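Local coordinates for uncharacterized protein (Bacteroides ovatus, PDB 4QEY) that is of unknown function but belongs to the DUF4425 family of PLAT/LH2- and C2-like lipoproteins, which probably bind calcium, at residues F26-A31 / G80-T85; V17-N22 / T61-S66; I30-A35 / I65-G70. All coordinates share one frame; numbering follows the deposited sequence.

Interaction 1: residues F26-A31 / G80-T85; sequences FDLNIA and GSVIST. With EDO (1,2-ethanediol), chain M.
Asp-27 and Asn-29 face Ile-83 and Ser-81 as the two hydrogen-bonded pairs of an antiparallel ladder, its strand axes 4.5 Å apart with their directions 165° from each other. Each pair is closed by two backbone bonds. Asp-27 N gives to Ile-83 O at 2.6 Å and takes Ile-83 N on its own O in return; Asn-29 N gives to Ser-81 O and Asn-29 O receives Ser-81 N. All four amides and all four carbonyl oxygens of these residues are therefore satisfied within the ladder. CA-H groups also lie near the same oxygens, Gly-80 CA 3.1 Å from Asn-29 O among them.

A fifth bond is made by side chains on the same face. Asn-29 ND2 donates to Ser-81 OG at 3.2 Å, nearly in its own amide plane and with an N-H...O angle of 159°; Ser-81 holds OG between its backbone N and carbonyl carbon (chi1 69°). Asn-29 OD1 accepts a bond from Lys-59 N, in the loop between strands 55-57 and 64-68. Ile-83 CD1 also abuts Asn-29 ND2, the two side chains crossing at about a right angle.

These strands, 26-36 and 73-84, are the two central strands of one four-stranded sheet in a beta sandwich. The opposite face of the ladder, with Phe-26, Leu-28 and Val-82, is mainly apolar and turned to the second sheet, where Leu-93 and Ile-95 cover it; the hydroxyl of Ser-84, on the same face, is hydrogen-bonded to Leu-120 N. Val-82 spreads its two methyls between neighbours: CG1 meets the Phe-26 ring at CD2 (3.7 Å), and CG2 meets Leu-28 CD1 (3.9 Å). On the polar face Asp-27 OD1 accepts a hydrogen bond from O2 of an ethanediol, probably from the crystallisation liquor, at 3.0 Å.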
loop_
_atom_site.group_PDB
_atom_site.type_symbol
_atom_site.label_atom_id
_atom_site.label_comp_id
_atom_site.label_asym_id
_atom_site.label_seq_id
_atom_site.Cartn_x
_atom_site.Cartn_y
_atom_site.Cartn_z
ATOM N N PHE A 26 -11.337 -4.321 11.195
ATOM C CA PHE A 26 -11.160 -4.381 9.752
ATOM C C PHE A 26 -10.111 -5.408 9.405
ATOM O O PHE A 26 -9.358 -5.830 10.281
ATOM C CB PHE A 26 -10.745 -2.991 9.201
ATOM C CG PHE A 26 -11.751 -1.878 9.394
ATOM C CD1 PHE A 26 -11.755 -1.114 10.558
ATOM C CD2 PHE A 26 -12.684 -1.581 8.403
ATOM C CE1 PHE A 26 -12.681 -0.087 10.735
ATOM C CE2 PHE A 26 -13.630 -0.563 8.590
ATOM C CZ PHE A 26 -13.614 0.178 9.748
ATOM N N ASP A 27 -10.086 -5.819 8.129
ATOM C CA ASP A 27 -9.063 -6.625 7.462
ATOM C C ASP A 27 -8.473 -5.778 6.340
ATOM O O ASP A 27 -9.217 -5.344 5.477
ATOM C CB ASP A 27 -9.586 -7.973 6.943
ATOM C CG ASP A 27 -9.910 -9.030 7.970
ATOM O OD1 ASP A 27 -9.395 -8.940 9.107
ATOM O OD2 ASP A 27 -10.620 -9.986 7.620
ATOM N N LEU A 28 -7.180 -5.469 6.398
ATOM C CA LEU A 28 -6.448 -4.727 5.373
ATOM C C LEU A 28 -5.578 -5.713 4.617
ATOM O O LEU A 28 -4.729 -6.388 5.227
ATOM C CB LEU A 28 -5.606 -3.565 5.969
ATOM C CG LEU A 28 -4.701 -2.800 5.008
ATOM C CD1 LEU A 28 -5.520 -2.055 3.931
ATOM C CD2 LEU A 28 -3.832 -1.839 5.750
ATOM N N ASN A 29 -5.831 -5.838 3.301
ATOM C CA ASN A 29 -5.098 -6.724 2.401
ATOM C C ASN A 29 -4.448 -5.870 1.358
ATOM O O ASN A 29 -5.132 -5.058 0.733
ATOM C CB ASN A 29 -6.029 -7.780 1.788
ATOM C CG ASN A 29 -6.855 -8.491 2.824
ATOM O OD1 ASN A 29 -6.342 -9.276 3.629
ATOM N ND2 ASN A 29 -8.149 -8.156 2.877
ATOM N N ILE A 30 -3.120 -5.956 1.229
ATOM C CA ILE A 30 -2.412 -5.109 0.273
ATOM C C ILE A 30 -1.476 -5.985 -0.586
ATOM O O ILE A 30 -0.974 -7.017 -0.146
ATOM C CB ILE A 30 -1.665 -3.919 0.928
ATOM C CG1 ILE A 30 -0.687 -4.369 2.017
ATOM C CG2 ILE A 30 -2.655 -2.892 1.501
ATOM C CD1 ILE A 30 0.068 -3.208 2.801
ATOM N N ALA A 31 -1.345 -5.597 -1.857
ATOM C CA ALA A 31 -0.498 -6.252 -2.835
ATOM C C ALA A 31 0.346 -5.214 -3.546
ATOM O O ALA A 31 -0.170 -4.177 -3.956
ATOM C CB ALA A 31 -1.341 -7.047 -3.827
ATOM N N GLY A 80 -5.082 -2.455 -2.757
ATOM C CA GLY A 80 -5.558 -2.884 -1.452
ATOM C C GLY A 80 -7.057 -3.081 -1.334
ATOM O O GLY A 80 -7.841 -2.591 -2.154
ATOM N N SER A 81 -7.457 -3.813 -0.294
ATOM C CA SER A 81 -8.849 -4.022 0.051
ATOM C C SER A 81 -9.002 -3.863 1.551
ATOM O O SER A 81 -8.108 -4.195 2.328
ATOM C CB SER A 81 -9.388 -5.373 -0.437
ATOM O OG SER A 81 -8.852 -6.500 0.239
ATOM N N VAL A 82 -10.119 -3.271 1.934
ATOM C CA VAL A 82 -10.546 -3.033 3.316
ATOM C C VAL A 82 -11.910 -3.718 3.490
ATOM O O VAL A 82 -12.840 -3.425 2.739
ATOM C CB VAL A 82 -10.582 -1.518 3.658
ATOM C CG1 VAL A 82 -11.151 -1.282 5.053
ATOM C CG2 VAL A 82 -9.204 -0.885 3.526
ATOM N N ILE A 83 -11.987 -4.689 4.404
ATOM C CA ILE A 83 -13.205 -5.439 4.728
ATOM C C ILE A 83 -13.401 -5.325 6.226
ATOM O O ILE A 83 -12.437 -5.513 6.959
ATOM C CB ILE A 83 -13.178 -6.938 4.236
ATOM C CG1 ILE A 83 -12.873 -7.092 2.723
ATOM C CG2 ILE A 83 -14.481 -7.670 4.562
ATOM C CD1 ILE A 83 -11.440 -7.201 2.381
ATOM N N SER A 84 -14.603 -4.931 6.656
ATOM C CA SER A 84 -15.016 -4.785 8.048
ATOM C C SER A 84 -15.441 -6.121 8.616
ATOM O O SER A 84 -16.173 -6.878 7.950
ATOM C CB SER A 84 -16.161 -3.789 8.162
ATOM O OG SER A 84 -17.315 -4.295 7.506
ATOM N N THR A 85 -15.020 -6.384 9.877
ATOM C CA THR A 85 -15.280 -7.639 10.599
ATOM C C THR A 85 -16.151 -7.380 11.873
ATOM O O THR A 85 -16.142 -8.192 12.801
ATOM C CB THR A 85 -13.937 -8.292 10.952
ATOM O OG1 THR A 85 -13.170 -7.383 11.730
ATOM C CG2 THR A 85 -13.140 -8.680 9.733
HETATM C C1 EDO M . -6.754 -7.214 12.518
HETATM O O1 EDO M . -8.120 -6.828 12.382
HETATM C C2 EDO M . -6.466 -8.584 11.820
HETATM O O2 EDO M . -6.750 -8.500 10.426
#

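Interaction 2: residues V17-N22 / T61-S66; sequences VEQSGN and TENKIS. With EDO (1,2-ethanediol), chain N; EDO (1,2-ethanediol), chain L.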
loop_
_atom_site.group_PDB
_atom_site.type_symbol
_atom_site.label_atom_id
_atom_site.label_comp_id
_atom_site.label_asym_id
_atom_site.label_seq_id
_atom_site.Cartn_x
_atom_site.Cartn_y
_atom_site.Cartn_z
ATOM N N VAL A 17 2.169 2.176 3.160
ATOM C CA VAL A 17 0.775 2.045 3.564
ATOM C C VAL A 17 0.751 2.165 5.089
ATOM O O VAL A 17 1.535 1.509 5.780
ATOM C CB VAL A 17 0.106 0.734 3.038
ATOM C CG1 VAL A 17 -1.363 0.650 3.456
ATOM C CG2 VAL A 17 0.229 0.629 1.516
ATOM N N GLU A 18 -0.098 3.065 5.602
ATOM C CA GLU A 18 -0.283 3.289 7.034
ATOM C C GLU A 18 -1.754 3.164 7.395
ATOM O O GLU A 18 -2.618 3.603 6.629
ATOM C CB GLU A 18 0.253 4.650 7.475
ATOM C CG GLU A 18 1.763 4.749 7.530
ATOM C CD GLU A 18 2.331 6.025 8.126
ATOM O OE1 GLU A 18 1.568 6.995 8.333
ATOM O OE2 GLU A 18 3.557 6.059 8.372
ATOM N N GLN A 19 -2.040 2.567 8.563
ATOM C CA GLN A 19 -3.398 2.429 9.065
ATOM C C GLN A 19 -3.477 2.887 10.512
ATOM O O GLN A 19 -2.528 2.713 11.277
ATOM C CB GLN A 19 -3.918 0.988 8.935
ATOM C CG GLN A 19 -3.143 -0.066 9.736
ATOM C CD GLN A 19 -3.827 -1.401 9.730
ATOM O OE1 GLN A 19 -5.029 -1.490 9.529
ATOM N NE2 GLN A 19 -3.070 -2.457 9.964
ATOM N N SER A 20 -4.615 3.463 10.893
ATOM C CA SER A 20 -4.889 3.905 12.263
ATOM C C SER A 20 -6.402 3.820 12.511
ATOM O O SER A 20 -7.169 3.652 11.571
ATOM C CB SER A 20 -4.343 5.312 12.527
ATOM O OG SER A 20 -4.942 6.327 11.736
ATOM N N GLY A 21 -6.798 3.894 13.771
ATOM C CA GLY A 21 -8.190 3.814 14.173
ATOM C C GLY A 21 -8.517 2.476 14.777
ATOM O O GLY A 21 -7.691 1.885 15.485
ATOM N N ASN A 22 -9.723 1.981 14.470
ATOM C CA ASN A 22 -10.235 0.710 14.967
ATOM C C ASN A 22 -9.714 -0.410 14.102
ATOM O O ASN A 22 -10.501 -1.109 13.476
ATOM C CB ASN A 22 -11.765 0.747 14.983
ATOM C CG ASN A 22 -12.339 1.821 15.857
ATOM O OD1 ASN A 22 -13.116 2.644 15.404
ATOM N ND2 ASN A 22 -11.949 1.864 17.118
ATOM N N THR A 61 -1.253 -6.478 10.221
ATOM C CA THR A 61 -1.338 -6.236 11.668
ATOM C C THR A 61 -0.454 -5.023 12.050
ATOM O O THR A 61 -0.725 -4.359 13.050
ATOM C CB THR A 61 -0.948 -7.499 12.475
ATOM O OG1 THR A 61 0.344 -7.953 12.074
ATOM C CG2 THR A 61 -1.927 -8.628 12.299
ATOM N N GLU A 62 0.578 -4.736 11.248
ATOM C CA GLU A 62 1.471 -3.595 11.430
ATOM C C GLU A 62 0.751 -2.287 11.062
ATOM O O GLU A 62 -0.126 -2.291 10.190
ATOM C CB GLU A 62 2.739 -3.778 10.567
ATOM C CG GLU A 62 3.520 -5.063 10.822
ATOM C CD GLU A 62 4.036 -5.311 12.231
ATOM O OE1 GLU A 62 4.378 -4.339 12.947
ATOM O OE2 GLU A 62 4.140 -6.503 12.600
ATOM N N ASN A 63 1.105 -1.175 11.728
ATOM C CA ASN A 63 0.496 0.137 11.466
ATOM C C ASN A 63 1.119 0.794 10.238
ATOM O O ASN A 63 0.558 1.754 9.702
ATOM C CB ASN A 63 0.633 1.050 12.681
ATOM C CG ASN A 63 -0.272 0.631 13.822
ATOM O OD1 ASN A 63 -1.500 0.814 13.781
ATOM N ND2 ASN A 63 0.309 0.060 14.872
ATOM N N LYS A 64 2.267 0.268 9.792
ATOM C CA LYS A 64 3.010 0.771 8.645
ATOM C C LYS A 64 3.629 -0.407 7.879
ATOM O O LYS A 64 4.241 -1.290 8.478
ATOM C CB LYS A 64 4.081 1.773 9.131
ATOM C CG LYS A 64 4.899 2.486 8.063
ATOM C CD LYS A 64 5.940 3.389 8.722
ATOM C CE LYS A 64 6.880 4.068 7.748
ATOM N NZ LYS A 64 7.869 4.943 8.439
ATOM N N ILE A 65 3.423 -0.432 6.562
ATOM C CA ILE A 65 3.998 -1.417 5.637
ATOM C C ILE A 65 4.664 -0.636 4.536
ATOM O O ILE A 65 4.068 0.279 3.977
ATOM C CB ILE A 65 2.979 -2.472 5.091
ATOM C CG1 ILE A 65 2.472 -3.386 6.205
ATOM C CG2 ILE A 65 3.595 -3.331 3.964
ATOM C CD1 ILE A 65 3.509 -4.397 6.876
ATOM N N SER A 66 5.896 -1.001 4.233
ATOM C CA SER A 66 6.691 -0.374 3.193
ATOM C C SER A 66 7.194 -1.410 2.203
ATOM O O SER A 66 7.514 -2.545 2.579
ATOM C CB SER A 66 7.861 0.376 3.817
ATOM O OG SER A 66 8.690 0.942 2.818
HETATM C C1 EDO N . -3.094 7.742 8.634
HETATM O O1 EDO N . -3.611 6.432 8.765
HETATM C C2 EDO N . -1.557 7.658 8.813
HETATM O O2 EDO N . -1.178 7.081 10.074
HETATM C C1 EDO L . -6.064 -4.327 10.318
HETATM O O1 EDO L . -6.918 -3.223 10.205
HETATM C C2 EDO L . -6.437 -5.272 9.178
HETATM O O2 EDO L . -5.629 -6.420 9.152
#
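Val-17 and Ile-65 form an antiparallel hydrogen-bonded pair, bonded N to O in both directions at 2.8 Å (Val-17 N to Ile-65 O, Ile-65 N to Val-17 O), between strand axes 172° apart in direction. One step further, Gln-19 N reaches Asn-63 O, where the ladder gives way to the loop before strand 64-68.

Gln-19 reaches across to that loop. Its CG sits between the backbone N and carbonyl carbon (chi1 62°), and beyond it the chain is extended; NE2 then donates to Glu-62 O at 3.0 Å. The acceptor lies in the amide plane of Gln-19, while the donor stands above the carbonyl plane of Glu-62. NE2 also bonds to Val-60 O, so one amide group grips two backbone carbonyls of the 58-63 connection.

On the other face Glu-18 and Lys-64 run alongside each other in a common direction. Carbon chain meets carboxylate, with Glu-18 OE2 3.6 Å from Lys-64 CD. Glu-18 OE2 and Lys-64 NZ stay 4.5 Å apart, too far for a salt bridge. The pairing therefore rests on neutral amide-carbonyl bonds, and the opposite charges would at most add a mild electrostatic attraction at this edge of the sandwich.

Interaction 3: residues I30-A35 / I65-G70; sequences IAFGAA and ISCQTG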
loop_
_atom_site.group_PDB
_atom_site.type_symbol
_atom_site.label_atom_id
_atom_site.label_comp_id
_atom_site.label_asym_id
_atom_site.label_seq_id
_atom_site.Cartn_x
_atom_site.Cartn_y
_atom_site.Cartn_z
ATOM N N ILE A 30 -3.120 -5.956 1.229
ATOM C CA ILE A 30 -2.412 -5.109 0.273
ATOM C C ILE A 30 -1.476 -5.985 -0.586
ATOM O O ILE A 30 -0.974 -7.017 -0.146
ATOM C CB ILE A 30 -1.665 -3.919 0.928
ATOM C CG1 ILE A 30 -0.687 -4.369 2.017
ATOM C CG2 ILE A 30 -2.655 -2.892 1.501
ATOM C CD1 ILE A 30 0.068 -3.208 2.801
ATOM N N ALA A 31 -1.345 -5.597 -1.857
ATOM C CA ALA A 31 -0.498 -6.252 -2.835
ATOM C C ALA A 31 0.346 -5.214 -3.546
ATOM O O ALA A 31 -0.170 -4.177 -3.956
ATOM C CB ALA A 31 -1.341 -7.047 -3.827
ATOM N N PHE A 32 1.651 -5.474 -3.642
ATOM C CA PHE A 32 2.631 -4.614 -4.308
ATOM C C PHE A 32 3.263 -5.334 -5.476
ATOM O O PHE A 32 3.583 -6.535 -5.398
ATOM C CB PHE A 32 3.729 -4.149 -3.353
ATOM C CG PHE A 32 3.310 -3.406 -2.112
ATOM C CD1 PHE A 32 2.977 -4.095 -0.951
ATOM C CD2 PHE A 32 3.373 -2.016 -2.061
ATOM C CE1 PHE A 32 2.661 -3.409 0.224
ATOM C CE2 PHE A 32 3.081 -1.326 -0.880
ATOM C CZ PHE A 32 2.727 -2.029 0.260
ATOM N N GLY A 33 3.426 -4.586 -6.552
ATOM C CA GLY A 33 4.045 -5.037 -7.787
ATOM C C GLY A 33 4.874 -3.912 -8.353
ATOM O O GLY A 33 4.500 -2.745 -8.211
ATOM N N ALA A 34 6.014 -4.244 -8.969
ATOM C CA ALA A 34 6.881 -3.230 -9.530
ATOM C C ALA A 34 7.596 -3.713 -10.794
ATOM O O ALA A 34 7.647 -4.916 -11.097
ATOM C CB ALA A 34 7.903 -2.799 -8.497
ATOM N N ALA A 35 8.152 -2.742 -11.525
ATOM C CA ALA A 35 8.907 -2.956 -12.751
ATOM C C ALA A 35 10.225 -2.198 -12.720
ATOM O O ALA A 35 10.282 -1.082 -12.195
ATOM C CB ALA A 35 8.082 -2.509 -13.948
ATOM N N ILE A 65 3.423 -0.432 6.562
ATOM C CA ILE A 65 3.998 -1.417 5.637
ATOM C C ILE A 65 4.664 -0.636 4.536
ATOM O O ILE A 65 4.068 0.279 3.977
ATOM C CB ILE A 65 2.979 -2.472 5.091
ATOM C CG1 ILE A 65 2.472 -3.386 6.205
ATOM C CG2 ILE A 65 3.595 -3.331 3.964
ATOM C CD1 ILE A 65 3.509 -4.397 6.876
ATOM N N SER A 66 5.896 -1.001 4.233
ATOM C CA SER A 66 6.691 -0.374 3.193
ATOM C C SER A 66 7.194 -1.410 2.203
ATOM O O SER A 66 7.514 -2.545 2.579
ATOM C CB SER A 66 7.861 0.376 3.817
ATOM O OG SER A 66 8.690 0.942 2.818
ATOM N N CYS A 67 7.262 -1.006 0.935
ATOM C CA CYS A 67 7.791 -1.824 -0.145
ATOM C C CYS A 67 8.534 -0.912 -1.132
ATOM O O CYS A 67 8.034 0.159 -1.460
ATOM C CB CYS A 67 6.681 -2.622 -0.819
ATOM S SG CYS A 67 7.284 -3.857 -1.985
ATOM N N GLN A 68 9.746 -1.307 -1.556
ATOM C CA GLN A 68 10.559 -0.518 -2.492
ATOM C C GLN A 68 11.338 -1.399 -3.474
ATOM O O GLN A 68 11.559 -2.578 -3.210
ATOM C CB GLN A 68 11.553 0.386 -1.730
ATOM C CG GLN A 68 12.646 -0.372 -0.976
ATOM C CD GLN A 68 13.409 0.491 -0.033
ATOM O OE1 GLN A 68 12.861 1.025 0.925
ATOM N NE2 GLN A 68 14.711 0.553 -0.220
ATOM N N THR A 69 11.778 -0.790 -4.588
ATOM C CA THR A 69 12.626 -1.395 -5.612
ATOM C C THR A 69 14.084 -0.975 -5.402
ATOM O O THR A 69 14.401 -0.252 -4.457
ATOM C CB THR A 69 12.165 -0.994 -7.040
ATOM O OG1 THR A 69 12.331 0.407 -7.219
ATOM C CG2 THR A 69 10.775 -1.399 -7.361
ATOM N N GLY A 70 14.936 -1.365 -6.342
ATOM C CA GLY A 70 16.325 -0.948 -6.402
ATOM C C GLY A 70 16.377 0.379 -7.123
ATOM O O GLY A 70 15.321 0.938 -7.454
#
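Phe-32 and Cys-67 meet in the interior, and the ring gives up more surface to this contact than any other residue. Cys-67 CB lies over one face of the Phe-32 ring, 3.7 Å from its centroid and 15° off the normal, which is the geometry of a CH-pi contact; it is offset toward the rim and lies nearest CD2, at 3.6 Å. The sulfur takes a different position. With SG anti to the backbone N (chi1 -171°), it reaches back beside Phe-32 CB and approaches the ring obliquely, its distance to the centroid being 4.5 Å, a Cys sulfur-aromatic contact.

Ile-65 contributes one methyl to two partners. Its CG2 touches Ile-30 CD1 at 3.7 Å and, further along, Phe-32 CE1 at 3.9 Å, in each case with the side chains crossing at a slant. At the far end Ala-34 CB meets Thr-69 CG2, whereas Thr-69 OG1 donates to Gly-70 O and accepts from His-13 N.

No hydrogen bond joins the two segments. Their strand axes stand 8.3 Å apart at 16°, the spacing of facing sheets rather than of neighbours in one. Strand 26-36 belongs to one sheet of the sandwich and strand 64-68 is the edge of the other; Ile-15 and Val-17 of strand 13-21 and Met-76 and Cys-78 of strand 73-84 pack around Phe-32, Ala-34 and Cys-67, and Tyr-55 of strand 55-57 closes against Ile-65 and Cys-67.

Interactions 1 and 2 are ladders within sheets, one in each half of the sandwich, while interaction 3 bridges the halves: it takes strand 26-36 from interaction 1 and strand 64-68 from interaction 2. Chemistry follows place. The ladders are held by backbone bonds, central in the first sheet and at the edge of the second, where more of the contact is exposed. Interaction 3 is buried and has no hydrogen bond between its segments, only apolar, CH-pi and sulfur-aromatic contacts. The three meet in the interior at Val-17, whose CB lies 3.9 Å from Ile-30 CD1 and whose CG2 approaches Phe-32 CZ equally closely. Interactions 1 and 3 lie on opposite sides of the chain's centre.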